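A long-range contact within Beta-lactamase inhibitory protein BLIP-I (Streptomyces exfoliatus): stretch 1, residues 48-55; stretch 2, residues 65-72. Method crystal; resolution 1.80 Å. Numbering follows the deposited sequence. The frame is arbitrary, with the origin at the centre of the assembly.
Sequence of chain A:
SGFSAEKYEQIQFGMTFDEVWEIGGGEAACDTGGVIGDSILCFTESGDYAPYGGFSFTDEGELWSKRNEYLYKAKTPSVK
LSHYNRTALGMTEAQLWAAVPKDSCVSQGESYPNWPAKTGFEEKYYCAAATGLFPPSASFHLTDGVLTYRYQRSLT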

# COMPACT_ATOMS: atom_id res chain seq x y z
N ASP A 48 -5.02 -4.77 -17.80
CA ASP A 48 -3.70 -4.65 -17.21
C ASP A 48 -3.58 -3.37 -16.39
O ASP A 48 -4.20 -2.35 -16.69
CB ASP A 48 -2.63 -4.62 -18.30
CG ASP A 48 -2.61 -5.88 -19.15
OD1 ASP A 48 -3.05 -6.94 -18.65
OD2 ASP A 48 -2.13 -5.81 -20.31
N TYR A 49 -2.73 -3.42 -15.38
CA TYR A 49 -2.58 -2.28 -14.48
C TYR A 49 -3.90 -1.81 -13.83
O TYR A 49 -4.00 -0.64 -13.44
CB TYR A 49 -1.89 -1.11 -15.22
CG TYR A 49 -0.72 -1.51 -16.11
CD1 TYR A 49 0.51 -1.87 -15.57
CD2 TYR A 49 -0.85 -1.51 -17.50
CE1 TYR A 49 1.58 -2.22 -16.39
CE2 TYR A 49 0.20 -1.85 -18.32
CZ TYR A 49 1.42 -2.22 -17.75
OH TYR A 49 2.47 -2.57 -18.57
N ALA A 50 -4.89 -2.69 -13.70
CA ALA A 50 -6.09 -2.42 -12.89
C ALA A 50 -5.68 -2.20 -11.44
O ALA A 50 -4.71 -2.82 -11.00
CB ALA A 50 -7.04 -3.61 -12.93
N PRO A 51 -6.42 -1.36 -10.71
CA PRO A 51 -6.11 -1.21 -9.29
C PRO A 51 -6.49 -2.50 -8.53
O PRO A 51 -7.43 -3.21 -8.91
CB PRO A 51 -7.00 -0.05 -8.85
CG PRO A 51 -7.37 0.69 -10.16
CD PRO A 51 -7.46 -0.43 -11.16
N TYR A 52 -5.77 -2.80 -7.47
CA TYR A 52 -6.02 -4.06 -6.79
C TYR A 52 -5.64 -3.92 -5.32
O TYR A 52 -4.94 -2.97 -4.93
CB TYR A 52 -5.20 -5.19 -7.43
CG TYR A 52 -3.69 -5.02 -7.28
CD1 TYR A 52 -3.02 -5.51 -6.16
CD2 TYR A 52 -2.96 -4.34 -8.25
CE1 TYR A 52 -1.64 -5.34 -6.01
CE2 TYR A 52 -1.58 -4.18 -8.12
CZ TYR A 52 -0.92 -4.68 -6.99
OH TYR A 52 0.45 -4.51 -6.85
N GLY A 53 -6.14 -4.85 -4.52
CA GLY A 53 -5.65 -5.03 -3.15
C GLY A 53 -5.17 -6.48 -3.00
O GLY A 53 -5.77 -7.41 -3.57
N GLY A 54 -4.09 -6.68 -2.25
CA GLY A 54 -3.58 -8.03 -1.96
C GLY A 54 -3.54 -8.21 -0.45
O GLY A 54 -3.18 -7.27 0.28
N PHE A 55 -3.91 -9.39 0.03
CA PHE A 55 -4.04 -9.64 1.46
C PHE A 55 -3.34 -10.95 1.78
O PHE A 55 -3.60 -11.96 1.14
CB PHE A 55 -5.54 -9.74 1.78
CG PHE A 55 -6.29 -8.56 1.31
CD1 PHE A 55 -6.14 -7.34 1.97
CD2 PHE A 55 -7.01 -8.61 0.13
CE1 PHE A 55 -6.80 -6.20 1.50
CE2 PHE A 55 -7.68 -7.48 -0.35
CZ PHE A 55 -7.58 -6.26 0.32
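Stretch 2 (65-72) SKRNEYLY

Stretch 2 lies beside stretch 1 as the neighbouring strand of an antiparallel sheet. Residues 65-69 are extended and run against residues 52-55, with an angle of 161° between the two N-to-C directions and an axis separation of 4.5 Å at closest approach. Tyr 52 faces Glu 69, Gly 53 faces Asn 68, Gly 54 faces Arg 67 and Phe 55 faces Lys 66. The shortest backbone hydrogen bonds are at Gly 54, whose N donates to Arg 67 O at 2.8 Å and whose O accepts from Arg 67 N at 3.0 Å. Two pairs away, beyond the non-hydrogen-bonded pair of Gly 53 and Asn 68, Tyr 52 N donates to Glu 69 O at 3.2 Å, while the return bond from Glu 69 N to Tyr 52 O, 3.3 Å, is weak.

The two glycines leave stretch 1 bare on opposite faces of the sheet. On the face shared by Tyr 52, Arg 67 and Glu 69, the missing side chain of Gly 54 leaves room for the long arm of Arg 67: a CB on Gly 54 would stand 2.8 Å from Arg 67 NE, a clash. The arginine can therefore lie over bare backbone, its guanidinium near Gly 54 CA. Beside this hollow rises the Tyr 52 ring, chi1 in p, with Glu 69 N over one face. Its hydroxyl makes a very short hydrogen bond, Tyr 52 OH to Glu 69 OE1 at 2.5 Å; a flat ring suits this place because its face can lie over the backbone at Glu 69 while its hydroxyl reaches the carboxylate. Water 1 fills the remaining gap, donating to Tyr 52 OH at 2.7 Å and accepting from Arg 67 NH1 at 2.5 Å.

On the other face, Gly 53 again leaves space, here for a neighbour in its own strand: a CB would be crowded by Phe 55 CZ at 3.0 Å. The close pairing brings Gly 53 CA to 4.2 Å from Asn 68 CB. Further along, the aliphatic part of Lys 66 meets the edge of the Phe 55 ring, with Lys 66 CG 4.0 Å from Phe 55 CD1; the methylenes suit this apolar neighbour, while the lysine's end leads away.

Beyond the paired strands, Tyr 70 adopts positive phi (77°) and points its CB toward stretch 1. Pro 51, a compact bump, packs its CB 3.7 Å from Tyr 70 CB and 3.9 Å from Leu 71 CD2. The Tyr 70 ring continues along the loop, where its CD2 lies 3.4 Å from Tyr 49 O. Apolar side chains and backbone carbonyl oxygens together close this end of the contact, which buries 650 Å² in all, both sides summed.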

# COMPACT_ATOMS: atom_id res chain seq x y z
N SER A 65 -1.02 -8.55 6.42
CA SER A 65 -0.48 -7.65 5.39
C SER A 65 -1.57 -7.20 4.40
O SER A 65 -2.32 -8.03 3.90
CB SER A 65 0.61 -8.37 4.61
OG SER A 65 1.10 -7.52 3.56
N LYS A 66 -1.61 -5.89 4.13
CA LYS A 66 -2.41 -5.33 3.07
C LYS A 66 -1.49 -4.59 2.11
O LYS A 66 -0.61 -3.85 2.55
CB LYS A 66 -3.40 -4.30 3.64
CG LYS A 66 -4.40 -4.91 4.62
CD LYS A 66 -5.23 -3.87 5.40
CE LYS A 66 -6.08 -3.02 4.48
NZ LYS A 66 -6.85 -2.04 5.30
N ARG A 67 -1.75 -4.73 0.82
CA ARG A 67 -0.99 -3.97 -0.17
C ARG A 67 -1.97 -3.59 -1.27
O ARG A 67 -3.03 -4.23 -1.44
CB ARG A 67 0.18 -4.80 -0.74
CG ARG A 67 -0.21 -6.06 -1.55
CD ARG A 67 1.00 -6.99 -1.76
NE ARG A 67 0.62 -8.20 -2.48
CZ ARG A 67 0.71 -8.34 -3.80
NH1 ARG A 67 1.14 -7.35 -4.57
NH2 ARG A 67 0.36 -9.49 -4.37
N ASN A 68 -1.62 -2.54 -2.01
CA ASN A 68 -2.42 -2.19 -3.17
C ASN A 68 -1.61 -1.37 -4.14
O ASN A 68 -0.55 -0.80 -3.79
CB ASN A 68 -3.66 -1.40 -2.74
CG ASN A 68 -3.35 0.07 -2.50
OD1 ASN A 68 -3.34 0.87 -3.45
ND2 ASN A 68 -3.17 0.46 -1.22
N GLU A 69 -2.07 -1.33 -5.38
CA GLU A 69 -1.61 -0.30 -6.30
C GLU A 69 -2.83 0.34 -6.91
O GLU A 69 -3.79 -0.33 -7.28
CB GLU A 69 -0.71 -0.87 -7.39
CG GLU A 69 0.68 -1.23 -6.86
CD GLU A 69 1.59 -1.65 -7.98
OE1 GLU A 69 1.56 -2.84 -8.33
OE2 GLU A 69 2.33 -0.79 -8.51
N TYR A 70 -2.80 1.67 -6.94
CA TYR A 70 -3.78 2.46 -7.70
C TYR A 70 -5.15 2.62 -7.07
O TYR A 70 -6.03 3.22 -7.69
CB TYR A 70 -3.91 1.98 -9.18
CG TYR A 70 -2.60 1.61 -9.85
CD1 TYR A 70 -1.47 2.42 -9.71
CD2 TYR A 70 -2.49 0.45 -10.60
CE1 TYR A 70 -0.27 2.08 -10.30
CE2 TYR A 70 -1.27 0.10 -11.21
CZ TYR A 70 -0.18 0.93 -11.05
OH TYR A 70 1.03 0.59 -11.62
N LEU A 71 -5.37 2.14 -5.85
CA LEU A 71 -6.66 2.35 -5.21
C LEU A 71 -6.89 3.81 -4.86
O LEU A 71 -8.03 4.23 -4.72
CB LEU A 71 -6.82 1.51 -3.93
CG LEU A 71 -6.89 0.00 -4.14
CD1 LEU A 71 -7.01 -0.74 -2.81
CD2 LEU A 71 -8.08 -0.35 -5.08
N TYR A 72 -5.80 4.55 -4.65
CA TYR A 72 -5.88 5.95 -4.29
C TYR A 72 -5.02 6.78 -5.23
O TYR A 72 -4.03 6.31 -5.75
CB TYR A 72 -5.33 6.15 -2.87
CG TYR A 72 -6.08 5.36 -1.85
CD1 TYR A 72 -7.26 5.84 -1.31
CD2 TYR A 72 -5.60 4.12 -1.40
CE1 TYR A 72 -7.95 5.11 -0.35
CE2 TYR A 72 -6.29 3.38 -0.46
CZ TYR A 72 -7.46 3.88 0.05
OH TYR A 72 -8.16 3.15 0.99
O HOH W 1 1.59 -4.85 -4.43
O HOH W 2 -0.43 -8.14 1.13